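Local coordinates for apical membrane antigen 1-like protein, soluble form (Toxoplasma gondii, PDB 3ZLE), which may play a role in host cell invasion as the sporozoite AMA1 paralogue, here represented by its extracellular region, at residues D72-N77 / N283-V288. Residues are numbered along the deposited sequence; the frame is centred on the assembly and turned at random.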
loop_
_atom_site.group_PDB
_atom_site.type_symbol
_atom_site.label_atom_id
_atom_site.label_comp_id
_atom_site.label_asym_id
_atom_site.label_seq_id
_atom_site.Cartn_x
_atom_site.Cartn_y
_atom_site.Cartn_z
ATOM N N ASP A 72 12.191 -18.979 -1.908
ATOM C CA ASP A 72 13.514 -18.807 -1.405
ATOM C C ASP A 72 14.358 -18.088 -2.404
ATOM O O ASP A 72 14.414 -18.475 -3.567
ATOM C CB ASP A 72 14.154 -20.182 -1.082
ATOM C CG ASP A 72 13.640 -20.764 0.194
ATOM O OD1 ASP A 72 12.993 -20.020 0.947
ATOM O OD2 ASP A 72 13.950 -21.939 0.503
ATOM N N ALA A 73 15.045 -17.054 -1.949
ATOM C CA ALA A 73 16.066 -16.402 -2.756
ATOM C C ALA A 73 17.288 -17.302 -2.787
ATOM O O ALA A 73 17.473 -18.136 -1.891
ATOM C CB ALA A 73 16.418 -15.072 -2.148
ATOM N N PRO A 74 18.109 -17.174 -3.839
ATOM C CA PRO A 74 19.300 -18.050 -3.980
ATOM C C PRO A 74 20.362 -17.805 -2.914
ATOM O O PRO A 74 20.541 -16.662 -2.475
ATOM C CB PRO A 74 19.855 -17.708 -5.373
ATOM C CG PRO A 74 19.171 -16.419 -5.815
ATOM C CD PRO A 74 18.073 -16.067 -4.814
ATOM N N THR A 75 21.004 -18.886 -2.447
ATOM C CA THR A 75 22.149 -18.791 -1.504
ATOM C C THR A 75 23.502 -18.815 -2.230
ATOM O O THR A 75 24.528 -18.450 -1.658
ATOM C CB THR A 75 22.149 -19.950 -0.476
ATOM O OG1 THR A 75 21.896 -21.187 -1.161
ATOM C CG2 THR A 75 21.069 -19.734 0.590
ATOM N N SER A 76 23.505 -19.282 -3.471
ATOM C CA SER A 76 24.712 -19.260 -4.289
ATOM C C SER A 76 24.302 -19.034 -5.727
ATOM O O SER A 76 23.223 -19.472 -6.152
ATOM C CB SER A 76 25.467 -20.592 -4.187
ATOM O OG SER A 76 24.789 -21.610 -4.901
ATOM N N ASN A 77 25.202 -18.444 -6.505
ATOM C CA ASN A 77 25.021 -18.400 -7.942
ATOM C C ASN A 77 25.072 -19.778 -8.576
ATOM O O ASN A 77 25.630 -20.722 -8.006
ATOM C CB ASN A 77 26.040 -17.478 -8.604
ATOM C CG ASN A 77 25.555 -16.958 -9.936
ATOM O OD1 ASN A 77 24.429 -17.241 -10.349
ATOM N ND2 ASN A 77 26.371 -16.148 -10.588
ATOM N N ASN A 283 23.471 -11.297 -6.541
ATOM C CA ASN A 283 23.184 -11.206 -5.129
ATOM C C ASN A 283 23.069 -9.793 -4.631
ATOM O O ASN A 283 23.182 -9.544 -3.448
ATOM C CB ASN A 283 24.184 -12.007 -4.308
ATOM C CG ASN A 283 25.617 -11.503 -4.462
ATOM O OD1 ASN A 283 25.904 -10.623 -5.270
ATOM N ND2 ASN A 283 26.520 -12.077 -3.688
ATOM N N ASP A 284 22.736 -8.889 -5.534
ATOM C CA ASP A 284 22.397 -7.537 -5.170
ATOM C C ASP A 284 20.948 -7.443 -4.671
ATOM O O ASP A 284 20.089 -6.880 -5.331
ATOM C CB ASP A 284 22.636 -6.609 -6.370
ATOM C CG ASP A 284 24.122 -6.433 -6.682
ATOM O OD1 ASP A 284 24.959 -6.749 -5.804
ATOM O OD2 ASP A 284 24.448 -5.921 -7.772
ATOM N N PHE A 285 20.717 -7.963 -3.468
ATOM C CA PHE A 285 19.390 -8.049 -2.904
ATOM C C PHE A 285 18.849 -6.703 -2.470
ATOM O O PHE A 285 17.668 -6.573 -2.264
ATOM C CB PHE A 285 19.359 -9.040 -1.737
ATOM C CG PHE A 285 19.601 -10.477 -2.143
ATOM C CD1 PHE A 285 19.742 -10.828 -3.485
ATOM C CD2 PHE A 285 19.757 -11.461 -1.182
ATOM C CE1 PHE A 285 20.034 -12.129 -3.849
ATOM C CE2 PHE A 285 19.991 -12.778 -1.546
ATOM C CZ PHE A 285 20.133 -13.115 -2.885
ATOM N N TRP A 286 19.736 -5.739 -2.196
ATOM C CA TRP A 286 19.301 -4.441 -1.678
ATOM C C TRP A 286 19.765 -3.306 -2.594
ATOM O O TRP A 286 20.924 -3.243 -2.957
ATOM C CB TRP A 286 19.803 -4.203 -0.224
ATOM C CG TRP A 286 19.702 -5.403 0.772
ATOM C CD1 TRP A 286 18.855 -6.459 0.699
ATOM C CD2 TRP A 286 20.441 -5.568 2.007
ATOM N NE1 TRP A 286 19.050 -7.318 1.777
ATOM C CE2 TRP A 286 20.064 -6.823 2.554
ATOM C CE3 TRP A 286 21.492 -4.860 2.608
ATOM C CZ2 TRP A 286 20.641 -7.342 3.711
ATOM C CZ3 TRP A 286 22.061 -5.367 3.787
ATOM C CH2 TRP A 286 21.617 -6.600 4.334
ATOM N N PRO A 287 18.868 -2.357 -2.903
ATOM C CA PRO A 287 19.202 -1.240 -3.769
ATOM C C PRO A 287 20.231 -0.344 -3.109
ATOM O O PRO A 287 20.048 0.056 -1.957
ATOM C CB PRO A 287 17.863 -0.496 -3.907
ATOM C CG PRO A 287 16.836 -1.560 -3.702
ATOM C CD PRO A 287 17.418 -2.452 -2.656
ATOM N N VAL A 288 21.297 0.003 -3.831
ATOM C CA VAL A 288 22.286 0.881 -3.216
ATOM C C VAL A 288 21.794 2.321 -3.126
ATOM O O VAL A 288 21.052 2.798 -3.997
ATOM C CB VAL A 288 23.764 0.710 -3.754
ATOM C CG1 VAL A 288 23.875 -0.335 -4.853
ATOM C CG2 VAL A 288 24.409 2.042 -4.123
#
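F285 points the far end of its ring at A73 and P74, joining two loops of the AMA1 ectodomain, a PAN-clan family, that lie far apart in sequence. Neither segment is helix or strand. Residues 72-77 belong to the long connection between strands 55-59 and 103-104. Residues 283-288 belong to the loop between helix 253-262 and strand 303-308.

The packed part is small and mostly apolar. F285 CZ lies 4.1 Å from P74 CD, and the two side chains run past each other in opposite directions. A73 directs its methyl toward the ring, with CB 4.3 Å from F285 CZ, at an oblique angle to the ring plane. With CG anti to its carbonyl carbon (chi1 -67°), F285 extends its ring so that CZ leads toward A73 and P74. No hydrogen bond spans the two segments. The contact rests on apolar packing at CZ and on a carbonyl oxygen at the ring edge.

Each loop also bonds to other parts of the chain. D72 forms a salt bridge with K99 and a hydrogen bond with N89, and the backbone of A73 also bonds to N89. Beyond F285, W286 stacks on Y144 and donates its indole N-H to S161.

The loose side begins just past P74. T75 and S76 are exposed, and their CB atoms point away from 283-288. Within its own loop S76 makes a weak hydrogen bond, 3.3 Å from S76 OG to N77 O. A73 and F285, by contrast, are buried. Of the atoms of 72-77, a polar one also meets the ring: P74 O sits near the ring plane at its edge, 3.6 Å from F285 CZ.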